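L-glyceraldehyde 3-phosphate reductase (Clostridium beijerinckii, PDB 6HG6) probably reduces aldehydes, furfural among them, with NADPH as hydride donor, as a TIM-barrel aldo-keto reductase. Local coordinates at residues T277-A282 with I305-G310; M281-V286 with V295-S300. All coordinates share one frame; numbering follows the deposited sequence.

Contact 1. Residues T277-A282 with I305-G310; sequences TLAQMA and IIENVG. With NDP (NADPH dihydro-nicotinamide-adenine-dinucleotide phosphate), chain B.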
# COMPACT_ATOMS: atom_id res chain seq x y z
N THR A 277 4.05 -5.14 20.34
CA THR A 277 4.35 -3.70 20.40
C THR A 277 3.09 -2.98 19.90
O THR A 277 2.25 -3.63 19.20
CB THR A 277 5.54 -3.33 19.50
OG1 THR A 277 5.20 -3.73 18.18
CG2 THR A 277 6.85 -3.96 19.95
N LEU A 278 2.97 -1.68 20.18
CA LEU A 278 1.85 -0.85 19.66
C LEU A 278 1.84 -0.93 18.13
O LEU A 278 0.78 -1.20 17.55
CB LEU A 278 1.98 0.59 20.18
CG LEU A 278 0.92 1.55 19.64
CD1 LEU A 278 -0.48 0.97 19.81
CD2 LEU A 278 1.02 2.89 20.35
N ALA A 279 3.00 -0.77 17.48
CA ALA A 279 3.11 -0.85 16.00
C ALA A 279 2.53 -2.18 15.52
O ALA A 279 1.74 -2.18 14.54
CB ALA A 279 4.54 -0.71 15.54
N GLN A 280 2.93 -3.27 16.17
CA GLN A 280 2.46 -4.61 15.77
C GLN A 280 0.94 -4.70 15.93
O GLN A 280 0.29 -5.21 15.01
CB GLN A 280 3.14 -5.71 16.57
CG GLN A 280 4.55 -6.00 16.08
CD GLN A 280 5.18 -7.05 16.96
OE1 GLN A 280 5.00 -7.05 18.17
NE2 GLN A 280 5.79 -8.03 16.30
N MET A 281 0.38 -4.17 17.02
CA MET A 281 -1.09 -4.25 17.21
C MET A 281 -1.79 -3.38 16.16
O MET A 281 -2.86 -3.78 15.66
CB MET A 281 -1.52 -3.78 18.59
CG MET A 281 -2.99 -3.97 18.77
SD MET A 281 -3.55 -3.52 20.41
CE MET A 281 -3.60 -1.73 20.26
N ALA A 282 -1.21 -2.23 15.83
CA ALA A 282 -1.78 -1.30 14.85
C ALA A 282 -1.87 -2.01 13.49
O ALA A 282 -2.87 -1.79 12.79
CB ALA A 282 -0.97 -0.02 14.78
N ILE A 305 11.08 -4.52 9.29
CA ILE A 305 10.36 -5.53 8.48
C ILE A 305 10.21 -6.80 9.33
O ILE A 305 9.11 -7.34 9.42
CB ILE A 305 11.11 -5.76 7.17
CG1 ILE A 305 11.15 -4.45 6.38
CG2 ILE A 305 10.46 -6.88 6.37
CD1 ILE A 305 11.89 -4.52 5.06
N ILE A 306 11.31 -7.29 9.86
CA ILE A 306 11.36 -8.56 10.61
C ILE A 306 10.39 -8.49 11.80
O ILE A 306 9.64 -9.45 11.99
CB ILE A 306 12.82 -8.86 10.98
CG1 ILE A 306 13.61 -9.15 9.70
CG2 ILE A 306 12.92 -9.99 11.98
CD1 ILE A 306 15.11 -9.12 9.84
N GLU A 307 10.33 -7.40 12.56
CA GLU A 307 9.33 -7.27 13.67
C GLU A 307 7.91 -7.27 13.08
O GLU A 307 7.01 -7.87 13.65
CB GLU A 307 9.54 -5.96 14.45
CG GLU A 307 8.35 -5.58 15.34
CD GLU A 307 8.57 -4.49 16.39
OE1 GLU A 307 9.53 -4.65 17.24
OE2 GLU A 307 7.79 -3.47 16.36
N ASN A 308 7.69 -6.58 12.00
CA ASN A 308 6.30 -6.35 11.54
C ASN A 308 5.69 -7.61 10.94
O ASN A 308 4.48 -7.71 11.00
CB ASN A 308 6.22 -5.23 10.50
CG ASN A 308 6.47 -3.85 11.05
OD1 ASN A 308 6.60 -3.67 12.27
ND2 ASN A 308 6.57 -2.89 10.12
N VAL A 309 6.49 -8.54 10.39
CA VAL A 309 5.87 -9.68 9.64
C VAL A 309 5.24 -10.69 10.61
O VAL A 309 4.42 -11.46 10.13
CB VAL A 309 6.81 -10.35 8.61
CG1 VAL A 309 7.04 -9.41 7.43
CG2 VAL A 309 8.10 -10.87 9.20
N GLY A 310 5.56 -10.66 11.90
CA GLY A 310 4.88 -11.55 12.87
C GLY A 310 3.40 -11.21 13.03
O GLY A 310 2.62 -12.06 13.40
PA NDP B . 3.62 3.10 8.05
O1A NDP B . 2.43 3.77 8.64
O2A NDP B . 3.86 1.62 8.09
O5B NDP B . 4.96 3.86 8.52
C5B NDP B . 6.25 3.36 8.09
C4B NDP B . 7.33 3.96 8.95
O4B NDP B . 7.03 3.64 10.34
C3B NDP B . 8.76 3.44 8.73
O3B NDP B . 9.48 4.16 7.73
C2B NDP B . 9.37 3.65 10.11
O2B NDP B . 9.69 5.04 10.22
C1B NDP B . 8.20 3.31 11.03
N9A NDP B . 8.09 1.91 11.41
C8A NDP B . 7.80 0.84 10.60
N7A NDP B . 7.71 -0.30 11.25
C5A NDP B . 7.96 0.04 12.57
C6A NDP B . 8.00 -0.73 13.75
N6A NDP B . 7.79 -2.04 13.78
N1A NDP B . 8.26 -0.08 14.91
C2A NDP B . 8.47 1.24 14.87
N3A NDP B . 8.45 2.07 13.82
C4A NDP B . 8.18 1.40 12.69
O3 NDP B . 3.62 3.41 6.46
PN NDP B . 3.89 4.69 5.55
O1N NDP B . 5.37 4.78 5.35
O2N NDP B . 3.13 5.89 6.04
O5D NDP B . 3.20 4.21 4.18
C5D NDP B . 3.49 2.86 3.72
C4D NDP B . 3.31 2.80 2.22
O4D NDP B . 1.95 3.12 1.89
C3D NDP B . 4.11 3.80 1.39
O3D NDP B . 5.46 3.38 1.26
C2D NDP B . 3.31 3.76 0.08
O2D NDP B . 3.66 2.63 -0.67
C1D NDP B . 1.88 3.67 0.58
N1N NDP B . 1.21 4.99 0.64
C2N NDP B . 0.20 5.28 -0.24
C3N NDP B . -0.28 6.55 -0.43
C7N NDP B . -1.38 6.78 -1.43
O7N NDP B . -1.79 5.86 -2.16
N7N NDP B . -1.87 8.02 -1.50
C4N NDP B . 0.35 7.65 0.39
C5N NDP B . 1.28 7.19 1.45
C6N NDP B . 1.60 5.92 1.58
P2B NDP B . 10.96 5.43 11.14
O1X NDP B . 12.00 4.34 11.22
O2X NDP B . 11.50 6.69 10.49
O3X NDP B . 10.30 5.70 12.49

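Contact 2. Residues M281-V286 with V295-S300; sequences MALSWV and VLIGAS. With NDP (NADPH dihydro-nicotinamide-adenine-dinucleotide phosphate), chain B.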
# COMPACT_ATOMS: atom_id res chain seq x y z
N MET A 281 0.38 -4.17 17.02
CA MET A 281 -1.09 -4.25 17.21
C MET A 281 -1.79 -3.38 16.16
O MET A 281 -2.86 -3.78 15.66
CB MET A 281 -1.52 -3.78 18.59
CG MET A 281 -2.99 -3.97 18.77
SD MET A 281 -3.55 -3.52 20.41
CE MET A 281 -3.60 -1.73 20.26
N ALA A 282 -1.21 -2.23 15.83
CA ALA A 282 -1.78 -1.30 14.85
C ALA A 282 -1.87 -2.01 13.49
O ALA A 282 -2.87 -1.79 12.79
CB ALA A 282 -0.97 -0.02 14.78
N LEU A 283 -0.85 -2.81 13.13
CA LEU A 283 -0.83 -3.55 11.85
C LEU A 283 -1.88 -4.66 11.90
O LEU A 283 -2.65 -4.78 10.95
CB LEU A 283 0.55 -4.14 11.57
CG LEU A 283 1.69 -3.14 11.41
CD1 LEU A 283 2.98 -3.89 11.11
CD2 LEU A 283 1.40 -2.14 10.32
N SER A 284 -1.93 -5.41 13.00
CA SER A 284 -2.93 -6.49 13.21
C SER A 284 -4.34 -5.91 13.13
O SER A 284 -5.21 -6.54 12.53
CB SER A 284 -2.73 -7.21 14.47
OG SER A 284 -1.45 -7.79 14.50
N TRP A 285 -4.57 -4.74 13.71
CA TRP A 285 -5.93 -4.16 13.75
C TRP A 285 -6.41 -3.84 12.33
O TRP A 285 -7.58 -4.13 11.98
CB TRP A 285 -5.94 -2.96 14.70
CG TRP A 285 -7.28 -2.33 14.82
CD1 TRP A 285 -8.20 -2.58 15.80
CD2 TRP A 285 -7.88 -1.35 13.96
NE1 TRP A 285 -9.31 -1.83 15.59
CE2 TRP A 285 -9.15 -1.07 14.49
CE3 TRP A 285 -7.46 -0.67 12.82
CZ2 TRP A 285 -10.03 -0.17 13.88
CZ3 TRP A 285 -8.33 0.22 12.23
CH2 TRP A 285 -9.58 0.49 12.78
N VAL A 286 -5.58 -3.24 11.51
CA VAL A 286 -5.98 -2.89 10.13
C VAL A 286 -6.41 -4.15 9.36
O VAL A 286 -7.26 -4.02 8.46
CB VAL A 286 -4.82 -2.14 9.45
CG1 VAL A 286 -4.94 -2.16 7.99
CG2 VAL A 286 -4.76 -0.72 9.98
N VAL A 295 -1.84 -4.87 4.46
CA VAL A 295 -1.42 -3.58 5.06
C VAL A 295 -0.06 -3.23 4.45
O VAL A 295 0.87 -4.10 4.42
CB VAL A 295 -1.39 -3.63 6.58
CG1 VAL A 295 -0.44 -4.69 7.09
CG2 VAL A 295 -1.05 -2.26 7.15
N LEU A 296 0.06 -1.99 4.04
CA LEU A 296 1.25 -1.48 3.37
C LEU A 296 2.13 -0.78 4.39
O LEU A 296 1.65 0.17 5.06
CB LEU A 296 0.63 -0.63 2.26
CG LEU A 296 1.48 -0.17 1.12
CD1 LEU A 296 2.46 -1.20 0.60
CD2 LEU A 296 0.57 0.37 0.06
N ILE A 297 3.32 -1.34 4.66
CA ILE A 297 4.31 -0.78 5.62
C ILE A 297 5.46 -0.09 4.88
O ILE A 297 5.71 -0.38 3.71
CB ILE A 297 4.92 -1.84 6.55
CG1 ILE A 297 5.83 -2.82 5.80
CG2 ILE A 297 3.81 -2.55 7.30
CD1 ILE A 297 6.71 -3.72 6.65
N GLY A 298 6.18 0.73 5.63
CA GLY A 298 7.46 1.32 5.21
C GLY A 298 8.50 0.88 6.20
O GLY A 298 8.12 0.38 7.27
N ALA A 299 9.76 1.09 5.91
CA ALA A 299 10.87 0.81 6.83
C ALA A 299 12.09 1.62 6.44
O ALA A 299 12.25 1.89 5.26
CB ALA A 299 11.18 -0.65 6.82
N SER A 300 12.90 2.01 7.43
CA SER A 300 14.23 2.63 7.23
C SER A 300 15.30 1.57 7.49
O SER A 300 16.45 1.74 7.05
CB SER A 300 14.44 3.86 8.11
OG SER A 300 14.18 3.57 9.47
PA NDP B . 3.62 3.10 8.05
O1A NDP B . 2.43 3.77 8.64
O2A NDP B . 3.86 1.62 8.09
O5B NDP B . 4.96 3.86 8.52
C5B NDP B . 6.25 3.36 8.09
C4B NDP B . 7.33 3.96 8.95
O4B NDP B . 7.03 3.64 10.34
C3B NDP B . 8.76 3.44 8.73
O3B NDP B . 9.48 4.16 7.73
C2B NDP B . 9.37 3.65 10.11
O2B NDP B . 9.69 5.04 10.22
C1B NDP B . 8.20 3.31 11.03
N9A NDP B . 8.09 1.91 11.41
C8A NDP B . 7.80 0.84 10.60
N7A NDP B . 7.71 -0.30 11.25
C5A NDP B . 7.96 0.04 12.57
C6A NDP B . 8.00 -0.73 13.75
N6A NDP B . 7.79 -2.04 13.78
N1A NDP B . 8.26 -0.08 14.91
C2A NDP B . 8.47 1.24 14.87
N3A NDP B . 8.45 2.07 13.82
C4A NDP B . 8.18 1.40 12.69
O3 NDP B . 3.62 3.41 6.46
PN NDP B . 3.89 4.69 5.55
O1N NDP B . 5.37 4.78 5.35
O2N NDP B . 3.13 5.89 6.04
O5D NDP B . 3.20 4.21 4.18
C5D NDP B . 3.49 2.86 3.72
C4D NDP B . 3.31 2.80 2.22
O4D NDP B . 1.95 3.12 1.89
C3D NDP B . 4.11 3.80 1.39
O3D NDP B . 5.46 3.38 1.26
C2D NDP B . 3.31 3.76 0.08
O2D NDP B . 3.66 2.63 -0.67
C1D NDP B . 1.88 3.67 0.58
N1N NDP B . 1.21 4.99 0.64
C2N NDP B . 0.20 5.28 -0.24
C3N NDP B . -0.28 6.55 -0.43
C7N NDP B . -1.38 6.78 -1.43
O7N NDP B . -1.79 5.86 -2.16
N7N NDP B . -1.87 8.02 -1.50
C4N NDP B . 0.35 7.65 0.39
C5N NDP B . 1.28 7.19 1.45
C6N NDP B . 1.60 5.92 1.58
P2B NDP B . 10.96 5.43 11.14
O1X NDP B . 12.00 4.34 11.22
O2X NDP B . 11.50 6.69 10.49
O3X NDP B . 10.30 5.70 12.49

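Contact 1. Residues T277-A282 with I305-G310
E307 reaches from helix 302-308 to the start of helix 278-286 and meets T277 and Q280 there. T277 OG1 donates to E307 OE2 at 3.2 Å. It arrives from above the carboxylate plane, about 65° out of it. T277 CG2 packs beside the same carboxylate. Q280 makes the second tie: its NE2 gives a hydrogen to the backbone carbonyl E307 O at 2.9 Å. The Q280 amide also lies against E307 CG, with NE2 3.7 Å from that carbon. The amide and carboxylate planes are turned 43° apart.

E307 CG stands anti to the backbone N (chi1 164°) and the chain runs on extended, which carries the carboxylate across to the other helix. OE2 also accepts from the adenine amino group: NDP N6A lies 2.9 Å away on a nearly straight bond. N308 takes the other N6A hydrogen, on the N7A (Hoogsteen) side of the base. Its OD1 lies unusually, perhaps doubtfully, close to N6A. ND2 gives the firmer reading, donating to NDP N7A at 3.0 Å. A279 brings its methyl group to the adenine, with CB 3.8 Å from NDP N1A.

Behind this shell is a capping box. T277 is the N-cap of helix 278-286, and its OG1 accepts from Q280 N at 3.1 Å. In return, Q280 OE1 takes the hydrogen of T277 N at 3.0 Å, in the carbonyl plane and on a lone pair. The Q280 amide is held at both ends, by its own helix start and by E307 O. Q304 and L225, close by, also bind NADPH.

One polar network thus joins helix cap and adenine site. For OE2 the N6A bond is the firmer, and both donors probably help to stabilise its negative charge.

Contact 2. Residues M281-V286 with V295-S300
L283 packs on V295 and I297 where helix 278-286 lies against strand 294-297, the eighth strand of the TIM barrel. The two short segments run roughly antiparallel, at 150°, with their axes 9.3 Å apart. This is the usual helix layer around a parallel barrel, and the contact is buried.

From L283 CB, the chain turns so that CG is anti to the carbonyl carbon (chi1 -62°). CG then sends out two methyls. CD2 does most of the touching: it rests over the pair formed by V295 CG2, at 4.0 Å, and I297 CG2, at 3.9 Å. Of the strand, CD1 touches I297 CG2, at 4.1 Å; it also packs on N308. The leucine crosses both strand side chains at about a right angle. One turn on, V286 CG1 meets V295 CG2 from the helix, so that this methyl is shared by L283 and V286.

L296 turns away from the helix and packs on the nicotinamide-side ribose, its CG 3.4 Å from NDP O4D. Next in the chain, G298 N makes a weak bond to NDP O2A. At the end of the segment, S300 OG is hydrogen-bonded to O1X of the NADPH 2'-phosphate, 2.9 Å away.

Both contacts use helix 278-286 and share M281 and A282, but they differ in depth and chemistry. Contact 1 is only partly buried, about 16 Å from the chain centre to its own centre. It is polar, and it joins the helix start to helix 302-308. Contact 2 is buried, about 10 Å from the chain centre, and its helix-to-strand packing is wholly apolar. Strand 294-297 leads on in sequence to helix 302-308, so the contacts join one helix to successive elements. They meet at N308, whose CG lies 3.5 Å from L283 CD1. Contact 1 holds the adenine; segment 295-300 lies mainly along the riboses and phosphates, with G298 O also at adenine C8A.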